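Local structure of G protein alpha subunit (4FID) at residues A22-L25 / K26-G30; F156-D160 / I161-L165; R317-M320 / L321-D324; V325-K328 / N329-A332. The protein binds GDP as the alpha subunit of a heterotrimeric G protein and probably exchanges it for GTP, which it hydrolyses, to relay signals from membrane receptors. All coordinates share one frame; numbering follows the deposited sequence.

Contact 1: A22-L25 / K26-G30; sequences AKQL and KILFG
Leu25 and Phe29 meet one turn apart at the C-terminal end of helix 18-28, the helix that follows the P-loop in the Ras-like domain of this G-alpha subunit. Their contact is apolar: the Leu25 methyl CD2 lies 3.8 Å from Phe29 CE2, in the plane of the ring, and so abuts its edge. The benzyl group is placed there by a chi1 of -56°, which sets Phe29 CG beside its own backbone N. A looser apolar touch comes from the residues just before, with Gln24 CG 4.0 Å from Leu28 CD1; beyond them, both Gln24 and Leu25 pack on Ile315 of helix 312-332.

The polar part is main chain. Lys26 N bonds to Ala22 O, Leu28 N to Gln24 O and, between them, Ile27 N to Lys23 O at 2.9 Å, the regular i to i+4 pattern. Ala22 O takes a second hydrogen bond from outside the helix, from the hydroxyl of Tyr154, while the Lys23 side chain lies near that of Ser19, a GDP-binding residue.

Regular helix geometry breaks off at Phe29, and the carbonyl of Leu25 closes the helix by serving two amides. Phe29 N reaches Leu25 O at 2.8 Å, tilted 32° from the carbonyl plane, whereas Gly30 N approaches Leu25 O at 3.3 Å within that plane, on a lone pair.

Contact 2: F156-D160 / I161-L165; sequences FVVKD and IPFHL
Phe156 and Phe163 face each other as an antiparallel hydrogen-bonded pair, and the tight part of this contact is built on them. Phe156 N bonds to Phe163 O at 3.1 Å and Phe163 N to Phe156 O at 2.9 Å. On the same side of the sheet, the CB of Phe163 sits over one face of the Phe156 ring, 3.7 Å from its centroid, as a CH-pi contact. The two rings are nearly parallel, with planes at 12°, but slid so far that they barely overlap, their centroids 5.5 Å apart. Phe156 holds CG in the crowded position between its backbone N and carbonyl carbon (chi1 46°), which carries the ring across toward the neighbouring strand. There its edge meets Leu165, CE1 lying 3.5 Å from Leu165 CB in the ring plane. Ile6 and Val8 of strand 6-12 extend this packing past Phe163.

The opposite face is looser and more open to solvent. Val157 and Pro162 form a non-hydrogen-bonded pair whose nearest approach is 4.4 Å, from Val157 CG2 to Pro162 CA. The exposed Lys159 and Asp160, both in left-handed backbone conformation, turn the chain, and Val158 N closes the loop on Ile161 O at 3.1 Å. This is a beta hairpin at the margin of the Ras-like sheet, the one that joins the first two switch regions in G proteins.

Contact 3: R317-M320 / L321-D324; sequences RVFM and LAVD
Phe319 sends its ring along the helix to Val323, one turn on, where CE2 comes to 3.7 Å from the methyl CG2. The ring gets there because its CG stands opposite the backbone N (chi1 -171°), and the two side chains are set aslant to each other. Ala322 adds a lighter touch, its CB lying 4.3 Å from Phe319 CD1. These three residues are buried, as is Val318.

Main-chain bonding beneath them is uneven. The better bonds are Ala322 N to Val318 O at 3.2 Å and Val323 N to Phe319 O at 2.9 Å, each with its donor tilted 22° from the carbonyl plane; the second is short but bent, with 136° at the hydrogen. The ones flanking them are long and weak: Leu321 N to Arg317 O at 3.4 Å, and Asp324 N to Met320 O at 3.4 Å. Val323 N also leans weakly on Met320 O, so that this carbonyl takes two weak bonds. Arg317 and Asp324 lie exposed, and the selenomethionine side chain of Met320 is poorly ordered.

The segment belongs to helix 312-332, which runs beside the central sheet. Leu321 and Ala322 lean on the loop after strand 279-282, at Asn284 and Met283, whereas Phe319 and Val323 look toward helix 18-28 and the hairpin of strands 152-157 and 162-167.

Contact 4: V325-K328 / N329-A332; sequences VIMK and NMAA
Asn329 has more surface buried here than any other residue. Its CB rests 3.3 Å from Val325 O, the same oxygen that accepts Asn329 N at 3.0 Å. Beyond the helix, Asn329 and Val325 both touch Val230 and Tyr303, so this flank lies against the strands that carry them.

Lys328 contributes through its main chain and the root of its side chain. Its carbonyl oxygen receives Ala332 N at 3.1 Å, the donor lying nearly along the C=O axis, while the exposed aliphatic chain leads away from the 329-332 turn.

Met330, a selenomethionine, is buried together with Ile326. Its N bonds to Ile326 O at 3.0 Å, and its selenium lies 3.9 Å from Ile326 CG2, the two side chains running side by side and pointing the same way. Met327, also a selenomethionine, crosses over with its CE 4.1 Å from Met330 SE, and all three of these side chains touch Ile6 of strand 6-12. Ala331 N to Met327 O, at 3.0 Å, keeps the hydrogen bonding regular.

An amphipathic turn like this, largely apolar toward the sheet, with Lys328 and Ala331 exposed, belongs to the C-terminal helix of the Ras-like domain, the helix that engages the receptor in other G-alpha subunits.

Contacts 1, 2 and 3 converge on a common, largely aromatic cluster. Leu25 CD2 of contact 1 lies 3.8 Å from Phe319 CG of contact 3. Phe29 CB packs 3.5 Å from Phe156 CB of contact 2. In turn, Phe156 CE2 is 3.6 Å from Phe319 CE2. Phe163 CZ reaches Val323 CG1 at 3.6 Å, fastening the hairpin to helix 312-332. Contact 4 continues that helix and touches the hairpin at Ile161 CD1, 4.1 Å from Met327 SE, but its nearest atoms stay about 9 Å from contact 1. GDP lies closest to contact 1, about 6 Å from the Lys23 side chain, and about 11 Å from that of Val318 in contact 3.

Contact 1: A22-L25 / K26-G30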
ATOM      1  N   ALA A  22      -8.210  -0.263   3.042  1.00 31.06           N
ATOM      2  CA  ALA A  22      -9.656  -0.100   2.929  1.00 35.61           C
ATOM      3  C   ALA A  22     -10.361  -1.325   2.332  1.00 36.40           C
ATOM      4  O   ALA A  22     -11.452  -1.700   2.770  1.00 35.52           O
ATOM      5  CB  ALA A  22      -9.984   1.147   2.126  1.00 37.09           C
ATOM      6  N   LYS A  23      -9.754  -1.935   1.324  1.00 37.64           N
ATOM      7  CA  LYS A  23     -10.299  -3.171   0.772  1.00 43.47           C
ATOM      8  C   LYS A  23     -10.212  -4.293   1.807  1.00 39.80           C
ATOM      9  O   LYS A  23     -11.099  -5.132   1.926  1.00 43.33           O
ATOM     10  CB  LYS A  23      -9.552  -3.573  -0.500  1.00 45.18           C
ATOM     11  CG  LYS A  23     -10.035  -2.869  -1.741  1.00 43.66           C
ATOM     12  CD  LYS A  23      -9.079  -3.085  -2.884  1.00 44.60           C
ATOM     13  CE  LYS A  23      -9.382  -2.127  -4.027  1.00 55.07           C
ATOM     14  NZ  LYS A  23      -8.144  -1.790  -4.792  1.00 59.43           N
ATOM     15  N   GLN A  24      -9.136  -4.281   2.569  1.00 32.70           N
ATOM     16  CA  GLN A  24      -8.902  -5.308   3.559  1.00 38.64           C
ATOM     17  C   GLN A  24      -9.956  -5.280   4.658  1.00 42.77           C
ATOM     18  O   GLN A  24     -10.349  -6.324   5.175  1.00 47.81           O
ATOM     19  CB  GLN A  24      -7.501  -5.144   4.152  1.00 37.39           C
ATOM     20  CG  GLN A  24      -6.995  -6.366   4.855  1.00 40.43           C
ATOM     21  CD  GLN A  24      -6.749  -7.527   3.919  1.00 40.45           C
ATOM     22  OE1 GLN A  24      -5.654  -7.677   3.367  1.00 36.36           O
ATOM     23  NE2 GLN A  24      -7.762  -8.376   3.750  1.00 43.20           N
ATOM     24  N   LEU A  25     -10.422  -4.086   5.010  1.00 42.37           N
ATOM     25  CA  LEU A  25     -11.422  -3.941   6.070  1.00 40.20           C
ATOM     26  C   LEU A  25     -12.793  -4.286   5.536  1.00 41.71           C
ATOM     27  O   LEU A  25     -13.638  -4.793   6.278  1.00 42.76           O
ATOM     28  CB  LEU A  25     -11.432  -2.515   6.636  1.00 40.23           C
ATOM     29  CG  LEU A  25     -10.180  -2.080   7.404  1.00 37.32           C
ATOM     30  CD1 LEU A  25     -10.197  -0.583   7.665  1.00 36.66           C
ATOM     31  CD2 LEU A  25     -10.063  -2.863   8.699  1.00 33.69           C
ATOM     32  N   LYS A  26     -13.028  -4.000   4.254  1.00 39.39           N
ATOM     33  CA  LYS A  26     -14.278  -4.439   3.643  1.00 44.01           C
ATOM     34  C   LYS A  26     -14.320  -5.968   3.596  1.00 44.63           C
ATOM     35  O   LYS A  26     -15.378  -6.551   3.845  1.00 43.50           O
ATOM     36  CB  LYS A  26     -14.509  -3.845   2.250  1.00 44.24           C
ATOM     37  CG  LYS A  26     -15.985  -3.693   1.905  1.00 50.17           C
ATOM     38  CD  LYS A  26     -16.229  -3.414   0.417  1.00 55.51           C
ATOM     39  CE  LYS A  26     -17.738  -3.307   0.110  1.00 57.33           C
ATOM     40  NZ  LYS A  26     -18.096  -3.337  -1.337  1.00 51.08           N
ATOM     41  N   ILE A  27     -13.185  -6.611   3.293  1.00 36.52           N
ATOM     42  CA  ILE A  27     -13.145  -8.075   3.287  1.00 40.93           C
ATOM     43  C   ILE A  27     -13.383  -8.622   4.698  1.00 43.29           C
ATOM     44  O   ILE A  27     -14.161  -9.550   4.890  1.00 40.47           O
ATOM     45  CB  ILE A  27     -11.805  -8.699   2.769  1.00 34.02           C
ATOM     46  CG1 ILE A  27     -11.461  -8.301   1.328  1.00 30.07           C
ATOM     47  CG2 ILE A  27     -11.906 -10.193   2.831  1.00 30.77           C
ATOM     48  CD1 ILE A  27     -12.595  -8.471   0.410  1.00 43.39           C
ATOM     49  N   LEU A  28     -12.704  -8.037   5.683  1.00 44.32           N
ATOM     50  CA  LEU A  28     -12.712  -8.569   7.046  1.00 40.66           C
ATOM     51  C   LEU A  28     -13.988  -8.275   7.811  1.00 44.43           C
ATOM     52  O   LEU A  28     -14.411  -9.074   8.634  1.00 47.43           O
ATOM     53  CB  LEU A  28     -11.532  -8.020   7.851  1.00 35.08           C
ATOM     54  CG  LEU A  28     -10.135  -8.423   7.381  1.00 34.28           C
ATOM     55  CD1 LEU A  28      -9.044  -7.586   8.064  1.00 32.57           C
ATOM     56  CD2 LEU A  28      -9.935  -9.897   7.627  1.00 29.22           C
ATOM     57  N   PHE A  29     -14.590  -7.118   7.567  1.00 45.62           N
ATOM     58  CA  PHE A  29     -15.723  -6.711   8.379  1.00 49.23           C
ATOM     59  C   PHE A  29     -16.937  -6.320   7.546  1.00 58.83           C
ATOM     60  O   PHE A  29     -18.063  -6.413   8.024  1.00 65.61           O
ATOM     61  CB  PHE A  29     -15.332  -5.567   9.315  1.00 49.82           C
ATOM     62  CG  PHE A  29     -14.150  -5.872  10.217  1.00 48.88           C
ATOM     63  CD1 PHE A  29     -14.275  -6.753  11.281  1.00 47.56           C
ATOM     64  CD2 PHE A  29     -12.929  -5.240  10.024  1.00 42.36           C
ATOM     65  CE1 PHE A  29     -13.198  -7.014  12.119  1.00 44.77           C
ATOM     66  CE2 PHE A  29     -11.863  -5.492  10.853  1.00 42.28           C
ATOM     67  CZ  PHE A  29     -11.993  -6.387  11.904  1.00 43.80           C
ATOM     68  N   GLY A  30     -16.710  -5.864   6.314  1.00 59.35           N
ATOM     69  CA  GLY A  30     -17.799  -5.599   5.389  1.00 59.04           C
ATOM     70  C   GLY A  30     -18.259  -6.928   4.809  1.00 60.74           C
ATOM     71  O   GLY A  30     -18.090  -7.973   5.434  1.00 66.49           O
TER

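Contact 2: F156-D160 / I161-L165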
ATOM      1  N   PHE A 156     -18.748  -0.985   7.951  1.00 62.46           N
ATOM      2  CA  PHE A 156     -18.561  -2.342   8.434  1.00 65.64           C
ATOM      3  C   PHE A 156     -19.008  -2.423   9.898  1.00 69.94           C
ATOM      4  O   PHE A 156     -19.521  -1.449  10.456  1.00 64.43           O
ATOM      5  CB  PHE A 156     -17.113  -2.806   8.251  1.00 59.83           C
ATOM      6  CG  PHE A 156     -16.090  -1.801   8.679  1.00 59.68           C
ATOM      7  CD1 PHE A 156     -15.764  -0.734   7.864  1.00 61.88           C
ATOM      8  CD2 PHE A 156     -15.437  -1.931   9.894  1.00 59.99           C
ATOM      9  CE1 PHE A 156     -14.815   0.200   8.267  1.00 59.09           C
ATOM     10  CE2 PHE A 156     -14.485  -1.004  10.297  1.00 53.43           C
ATOM     11  CZ  PHE A 156     -14.174   0.060   9.484  1.00 49.90           C
ATOM     12  N   VAL A 157     -18.846  -3.602  10.495  1.00 72.60           N
ATOM     13  CA  VAL A 157     -19.123  -3.814  11.910  1.00 66.47           C
ATOM     14  C   VAL A 157     -17.914  -4.537  12.476  1.00 62.30           C
ATOM     15  O   VAL A 157     -17.312  -5.355  11.794  1.00 64.70           O
ATOM     16  CB  VAL A 157     -20.385  -4.689  12.130  1.00 57.66           C
ATOM     17  CG1 VAL A 157     -20.387  -5.287  13.527  1.00 61.54           C
ATOM     18  CG2 VAL A 157     -21.660  -3.888  11.899  1.00 54.33           C
ATOM     19  N   VAL A 158     -17.529  -4.220  13.702  1.00 60.97           N
ATOM     20  CA  VAL A 158     -16.486  -4.993  14.365  1.00 65.12           C
ATOM     21  C   VAL A 158     -16.870  -5.287  15.817  1.00 69.67           C
ATOM     22  O   VAL A 158     -17.058  -4.371  16.623  1.00 64.44           O
ATOM     23  CB  VAL A 158     -15.070  -4.349  14.232  1.00 61.28           C
ATOM     24  CG1 VAL A 158     -15.119  -2.857  14.461  1.00 60.52           C
ATOM     25  CG2 VAL A 158     -14.071  -5.017  15.176  1.00 56.35           C
ATOM     26  N   LYS A 159     -17.012  -6.577  16.120  1.00 75.72           N
ATOM     27  CA  LYS A 159     -17.446  -7.026  17.435  1.00 79.91           C
ATOM     28  C   LYS A 159     -18.743  -6.320  17.837  1.00 75.34           C
ATOM     29  O   LYS A 159     -18.885  -5.829  18.960  1.00 71.36           O
ATOM     30  CB  LYS A 159     -16.339  -6.803  18.469  1.00 86.20           C
ATOM     31  CG  LYS A 159     -16.557  -7.517  19.798  1.00 95.65           C
ATOM     32  CD  LYS A 159     -15.323  -7.420  20.698  1.00 98.23           C
ATOM     33  CE  LYS A 159     -15.635  -7.857  22.131  1.00 99.57           C
ATOM     34  NZ  LYS A 159     -16.166  -9.243  22.189  1.00 99.96           N
ATOM     35  N   ASP A 160     -19.680  -6.271  16.894  1.00 76.30           N
ATOM     36  CA  ASP A 160     -20.990  -5.651  17.111  1.00 82.98           C
ATOM     37  C   ASP A 160     -20.918  -4.174  17.507  1.00 80.61           C
ATOM     38  O   ASP A 160     -21.280  -3.781  18.616  1.00 82.44           O
ATOM     39  CB  ASP A 160     -21.820  -6.462  18.110  1.00 90.48           C
ATOM     40  CG  ASP A 160     -22.338  -7.761  17.513  1.00 99.09           C
ATOM     41  OD1 ASP A 160     -22.871  -7.721  16.382  1.00103.66           O
ATOM     42  OD2 ASP A 160     -22.212  -8.818  18.167  1.00 99.48           O
ATOM     43  N   ILE A 161     -20.444  -3.370  16.566  1.00 74.70           N
ATOM     44  CA  ILE A 161     -20.269  -1.936  16.725  1.00 68.15           C
ATOM     45  C   ILE A 161     -20.162  -1.414  15.303  1.00 64.28           C
ATOM     46  O   ILE A 161     -19.341  -1.903  14.526  1.00 66.11           O
ATOM     47  CB  ILE A 161     -18.956  -1.606  17.467  1.00 66.76           C
ATOM     48  CG1 ILE A 161     -18.980  -2.131  18.897  1.00 62.80           C
ATOM     49  CG2 ILE A 161     -18.693  -0.106  17.482  1.00 64.71           C
ATOM     50  CD1 ILE A 161     -17.637  -2.062  19.560  1.00 58.10           C
ATOM     51  N   PRO A 162     -21.000  -0.435  14.943  1.00 60.85           N
ATOM     52  CA  PRO A 162     -21.022   0.115  13.580  1.00 60.03           C
ATOM     53  C   PRO A 162     -19.860   1.094  13.281  1.00 52.50           C
ATOM     54  O   PRO A 162     -19.621   2.026  14.052  1.00 46.13           O
ATOM     55  CB  PRO A 162     -22.353   0.861  13.537  1.00 62.92           C
ATOM     56  CG  PRO A 162     -22.541   1.330  14.951  1.00 69.11           C
ATOM     57  CD  PRO A 162     -21.952   0.245  15.834  1.00 65.33           C
ATOM     58  N   PHE A 163     -19.154   0.869  12.171  1.00 46.22           N
ATOM     59  CA  PHE A 163     -18.127   1.788  11.705  1.00 46.74           C
ATOM     60  C   PHE A 163     -18.427   2.351  10.315  1.00 45.60           C
ATOM     61  O   PHE A 163     -19.052   1.699   9.482  1.00 48.60           O
ATOM     62  CB  PHE A 163     -16.761   1.112  11.698  1.00 50.98           C
ATOM     63  CG  PHE A 163     -16.126   1.027  13.043  1.00 52.84           C
ATOM     64  CD1 PHE A 163     -15.050   1.827  13.361  1.00 53.27           C
ATOM     65  CD2 PHE A 163     -16.613   0.151  14.002  1.00 55.32           C
ATOM     66  CE1 PHE A 163     -14.459   1.746  14.618  1.00 53.39           C
ATOM     67  CE2 PHE A 163     -16.028   0.068  15.257  1.00 53.51           C
ATOM     68  CZ  PHE A 163     -14.952   0.862  15.563  1.00 48.61           C
ATOM     69  N   HIS A 164     -17.984   3.578  10.077  1.00 40.09           N
ATOM     70  CA  HIS A 164     -18.103   4.181   8.759  1.00 38.25           C
ATOM     71  C   HIS A 164     -16.722   4.656   8.320  1.00 37.11           C
ATOM     72  O   HIS A 164     -16.035   5.386   9.047  1.00 31.94           O
ATOM     73  CB  HIS A 164     -19.113   5.321   8.766  1.00 35.12           C
ATOM     74  CG  HIS A 164     -19.285   5.980   7.438  1.00 44.04           C
ATOM     75  ND1 HIS A 164     -20.026   5.419   6.418  1.00 50.32           N
ATOM     76  CD2 HIS A 164     -18.820   7.160   6.959  1.00 42.94           C
ATOM     77  CE1 HIS A 164     -20.004   6.222   5.368  1.00 48.73           C
ATOM     78  NE2 HIS A 164     -19.282   7.288   5.672  1.00 41.48           N
ATOM     79  N   LEU A 165     -16.310   4.215   7.136  1.00 35.87           N
ATOM     80  CA  LEU A 165     -14.943   4.407   6.686  1.00 38.26           C
ATOM     81  C   LEU A 165     -14.976   5.400   5.532  1.00 41.63           C
ATOM     82  O   LEU A 165     -15.716   5.196   4.565  1.00 42.10           O
ATOM     83  CB  LEU A 165     -14.351   3.049   6.256  1.00 40.96           C
ATOM     84  CG  LEU A 165     -12.847   2.832   5.996  1.00 42.23           C
ATOM     85  CD1 LEU A 165     -12.409   3.495   4.714  1.00 40.19           C
ATOM     86  CD2 LEU A 165     -11.986   3.333   7.143  1.00 45.04           C
TER

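Contact 3: R317-M320 / L321-D324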
ATOM      1  N   ARG A 317      -5.853  -8.059  13.327  1.00 35.58           N
ATOM      2  CA  ARG A 317      -5.302  -7.902  14.664  1.00 41.35           C
ATOM      3  C   ARG A 317      -5.059  -6.424  14.974  1.00 47.74           C
ATOM      4  O   ARG A 317      -5.409  -5.944  16.052  1.00 52.32           O
ATOM      5  CB  ARG A 317      -4.035  -8.750  14.819  1.00 42.16           C
ATOM      6  CG  ARG A 317      -3.237  -8.518  16.076  1.00 56.41           C
ATOM      7  CD  ARG A 317      -1.901  -9.249  16.009  1.00 68.15           C
ATOM      8  NE  ARG A 317      -1.150  -8.948  14.786  1.00 80.76           N
ATOM      9  CZ  ARG A 317       0.055  -9.445  14.483  1.00 90.96           C
ATOM     10  NH1 ARG A 317       0.679 -10.279  15.315  1.00101.75           N
ATOM     11  NH2 ARG A 317       0.646  -9.113  13.343  1.00 82.98           N
ATOM     12  N   VAL A 318      -4.505  -5.697  14.010  1.00 45.98           N
ATOM     13  CA  VAL A 318      -4.167  -4.292  14.217  1.00 45.50           C
ATOM     14  C   VAL A 318      -5.366  -3.341  14.309  1.00 41.14           C
ATOM     15  O   VAL A 318      -5.390  -2.433  15.140  1.00 38.54           O
ATOM     16  CB  VAL A 318      -3.201  -3.782  13.149  1.00 42.85           C
ATOM     17  CG1 VAL A 318      -3.036  -2.287  13.280  1.00 41.26           C
ATOM     18  CG2 VAL A 318      -1.874  -4.476  13.298  1.00 36.93           C
ATOM     19  N   PHE A 319      -6.370  -3.539  13.470  1.00 35.63           N
ATOM     20  CA  PHE A 319      -7.517  -2.657  13.561  1.00 39.31           C
ATOM     21  C   PHE A 319      -8.276  -2.852  14.880  1.00 49.31           C
ATOM     22  O   PHE A 319      -8.939  -1.936  15.379  1.00 44.67           O
ATOM     23  CB  PHE A 319      -8.443  -2.808  12.363  1.00 36.77           C
ATOM     24  CG  PHE A 319      -9.504  -1.777  12.330  1.00 42.73           C
ATOM     25  CD1 PHE A 319      -9.205  -0.478  11.962  1.00 41.54           C
ATOM     26  CD2 PHE A 319     -10.790  -2.079  12.729  1.00 47.86           C
ATOM     27  CE1 PHE A 319     -10.180   0.501  11.961  1.00 42.56           C
ATOM     28  CE2 PHE A 319     -11.769  -1.103  12.727  1.00 50.55           C
ATOM     29  CZ  PHE A 319     -11.460   0.190  12.343  1.00 44.41           C
HETATM   30  N   MSE A 320      -8.145  -4.054  15.436  1.00 39.47           N
HETATM   31  CA  MSE A 320      -8.725  -4.432  16.725  1.00 45.02           C
HETATM   32  C   MSE A 320      -8.172  -3.604  17.889  1.00 43.46           C
HETATM   33  O   MSE A 320      -8.929  -3.006  18.654  1.00 45.40           O
HETATM   34  CB  MSE A 320      -8.459  -5.910  16.987  1.00 52.50           C
HETATM   35  CG  MSE A 320      -9.641  -6.638  17.566  1.00 61.27           C
HETATM   36 SE   MSE A 320     -10.948  -7.154  16.210  1.00117.94          SE
HETATM   37  CE  MSE A 320      -9.888  -8.510  15.295  1.00550.00           C
ATOM     38  N   LEU A 321      -6.851  -3.582  18.022  1.00 36.60           N
ATOM     39  CA  LEU A 321      -6.207  -2.663  18.941  1.00 37.30           C
ATOM     40  C   LEU A 321      -6.748  -1.261  18.721  1.00 39.64           C
ATOM     41  O   LEU A 321      -7.077  -0.552  19.675  1.00 46.40           O
ATOM     42  CB  LEU A 321      -4.694  -2.673  18.710  1.00 43.33           C
ATOM     43  CG  LEU A 321      -4.094  -4.069  18.929  1.00 43.77           C
ATOM     44  CD1 LEU A 321      -2.619  -4.148  18.524  1.00 39.26           C
ATOM     45  CD2 LEU A 321      -4.302  -4.496  20.370  1.00 35.09           C
ATOM     46  N   ALA A 322      -6.856  -0.869  17.458  1.00 36.47           N
ATOM     47  CA  ALA A 322      -7.335   0.465  17.112  1.00 38.49           C
ATOM     48  C   ALA A 322      -8.735   0.773  17.652  1.00 39.57           C
ATOM     49  O   ALA A 322      -8.994   1.886  18.116  1.00 39.07           O
ATOM     50  CB  ALA A 322      -7.278   0.685  15.613  1.00 38.62           C
ATOM     51  N   VAL A 323      -9.635  -0.203  17.604  1.00 37.14           N
ATOM     52  CA  VAL A 323     -11.006   0.026  18.061  1.00 40.05           C
ATOM     53  C   VAL A 323     -11.007   0.389  19.546  1.00 44.89           C
ATOM     54  O   VAL A 323     -11.727   1.301  19.990  1.00 38.74           O
ATOM     55  CB  VAL A 323     -11.891  -1.218  17.836  1.00 43.52           C
ATOM     56  CG1 VAL A 323     -13.321  -0.943  18.240  1.00 40.15           C
ATOM     57  CG2 VAL A 323     -11.834  -1.655  16.370  1.00 50.83           C
ATOM     58  N   ASP A 324     -10.179  -0.315  20.312  1.00 44.57           N
ATOM     59  CA  ASP A 324     -10.082  -0.029  21.730  1.00 47.48           C
ATOM     60  C   ASP A 324      -9.536   1.362  21.928  1.00 40.39           C
ATOM     61  O   ASP A 324     -10.099   2.127  22.688  1.00 47.16           O
ATOM     62  CB  ASP A 324      -9.226  -1.067  22.460  1.00 60.16           C
ATOM     63  CG  ASP A 324      -9.869  -2.448  22.478  1.00 68.53           C
ATOM     64  OD1 ASP A 324     -11.108  -2.556  22.686  1.00 66.04           O
ATOM     65  OD2 ASP A 324      -9.119  -3.429  22.280  1.00 72.65           O
TER

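Contact 4: V325-K328 / N329-A332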
ATOM      1  N   VAL A 325      -8.455   1.706  21.235  1.00 36.28           N
ATOM      2  CA  VAL A 325      -7.923   3.071  21.340  1.00 38.93           C
ATOM      3  C   VAL A 325      -8.996   4.125  20.997  1.00 40.81           C
ATOM      4  O   VAL A 325      -9.149   5.118  21.704  1.00 45.38           O
ATOM      5  CB  VAL A 325      -6.636   3.280  20.484  1.00 40.71           C
ATOM      6  CG1 VAL A 325      -6.266   4.764  20.404  1.00 35.48           C
ATOM      7  CG2 VAL A 325      -5.473   2.464  21.049  1.00 37.74           C
ATOM      8  N   ILE A 326      -9.747   3.902  19.926  1.00 41.07           N
ATOM      9  CA  ILE A 326     -10.802   4.829  19.529  1.00 47.35           C
ATOM     10  C   ILE A 326     -11.894   4.919  20.601  1.00 51.31           C
ATOM     11  O   ILE A 326     -12.344   6.022  20.943  1.00 46.71           O
ATOM     12  CB  ILE A 326     -11.414   4.452  18.136  1.00 29.67           C
ATOM     13  CG1 ILE A 326     -10.333   4.443  17.059  1.00 27.13           C
ATOM     14  CG2 ILE A 326     -12.519   5.431  17.717  1.00 23.19           C
ATOM     15  CD1 ILE A 326     -10.812   3.914  15.739  1.00 23.66           C
HETATM   16  N   MSE A 327     -12.315   3.764  21.129  1.00 54.53           N
HETATM   17  CA  MSE A 327     -13.346   3.722  22.187  1.00 51.31           C
HETATM   18  C   MSE A 327     -12.884   4.383  23.483  1.00 48.45           C
HETATM   19  O   MSE A 327     -13.635   5.163  24.091  1.00 41.84           O
HETATM   20  CB  MSE A 327     -13.777   2.288  22.512  1.00 44.54           C
HETATM   21  CG  MSE A 327     -14.141   1.442  21.311  1.00 52.19           C
HETATM   22 SE   MSE A 327     -16.014   1.449  20.810  1.00125.48          SE
HETATM   23  CE  MSE A 327     -16.447   3.330  21.141  1.00131.99           C
ATOM     24  N   LYS A 328     -11.665   4.053  23.916  1.00 43.32           N
ATOM     25  CA  LYS A 328     -11.165   4.590  25.172  1.00 47.43           C
ATOM     26  C   LYS A 328     -11.152   6.106  25.053  1.00 51.01           C
ATOM     27  O   LYS A 328     -11.704   6.830  25.883  1.00 49.52           O
ATOM     28  CB  LYS A 328      -9.759   4.082  25.496  1.00 47.21           C
ATOM     29  CG  LYS A 328      -9.013   5.030  26.473  1.00112.65           C
ATOM     30  CD  LYS A 328      -7.543   4.660  26.718  1.00109.44           C
ATOM     31  CE  LYS A 328      -6.885   5.575  27.768  1.00104.26           C
ATOM     32  NZ  LYS A 328      -6.701   6.997  27.330  1.00 98.48           N
ATOM     33  N   ASN A 329     -10.530   6.574  23.983  1.00 51.48           N
ATOM     34  CA  ASN A 329     -10.441   7.990  23.736  1.00 51.83           C
ATOM     35  C   ASN A 329     -11.787   8.697  23.738  1.00 45.89           C
ATOM     36  O   ASN A 329     -11.932   9.727  24.381  1.00 41.95           O
ATOM     37  CB  ASN A 329      -9.685   8.258  22.438  1.00 60.69           C
ATOM     38  CG  ASN A 329      -8.418   9.058  22.672  1.00 70.71           C
ATOM     39  OD1 ASN A 329      -7.394   8.510  23.095  1.00 68.26           O
ATOM     40  ND2 ASN A 329      -8.489  10.371  22.427  1.00 75.22           N
HETATM   41  N   MSE A 330     -12.770   8.147  23.028  1.00 45.10           N
HETATM   42  CA  MSE A 330     -14.063   8.810  22.924  1.00 49.14           C
HETATM   43  C   MSE A 330     -14.716   8.924  24.296  1.00 51.88           C
HETATM   44  O   MSE A 330     -15.288   9.964  24.644  1.00 51.67           O
HETATM   45  CB  MSE A 330     -14.996   8.069  21.969  1.00 49.88           C
HETATM   46  CG  MSE A 330     -14.771   8.368  20.502  1.00 46.24           C
HETATM   47 SE   MSE A 330     -15.649   6.997  19.415  1.00 78.99          SE
HETATM   48  CE  MSE A 330     -17.428   7.758  19.199  1.00 35.79           C
ATOM     49  N   ALA A 331     -14.627   7.854  25.073  1.00 50.78           N
ATOM     50  CA  ALA A 331     -15.173   7.868  26.421  1.00 50.80           C
ATOM     51  C   ALA A 331     -14.586   9.037  27.218  1.00 54.38           C
ATOM     52  O   ALA A 331     -15.328   9.839  27.806  1.00 60.42           O
ATOM     53  CB  ALA A 331     -14.917   6.546  27.115  1.00 45.55           C
ATOM     54  N   ALA A 332     -13.262   9.152  27.204  1.00 48.38           N
ATOM     55  CA  ALA A 332     -12.585  10.249  27.891  1.00 50.96           C
ATOM     56  C   ALA A 332     -12.864  11.644  27.307  1.00 58.78           C
ATOM     57  O   ALA A 332     -12.455  12.644  27.889  1.00 65.38           O
ATOM     58  CB  ALA A 332     -11.084   9.991  27.954  1.00 47.68           C
TER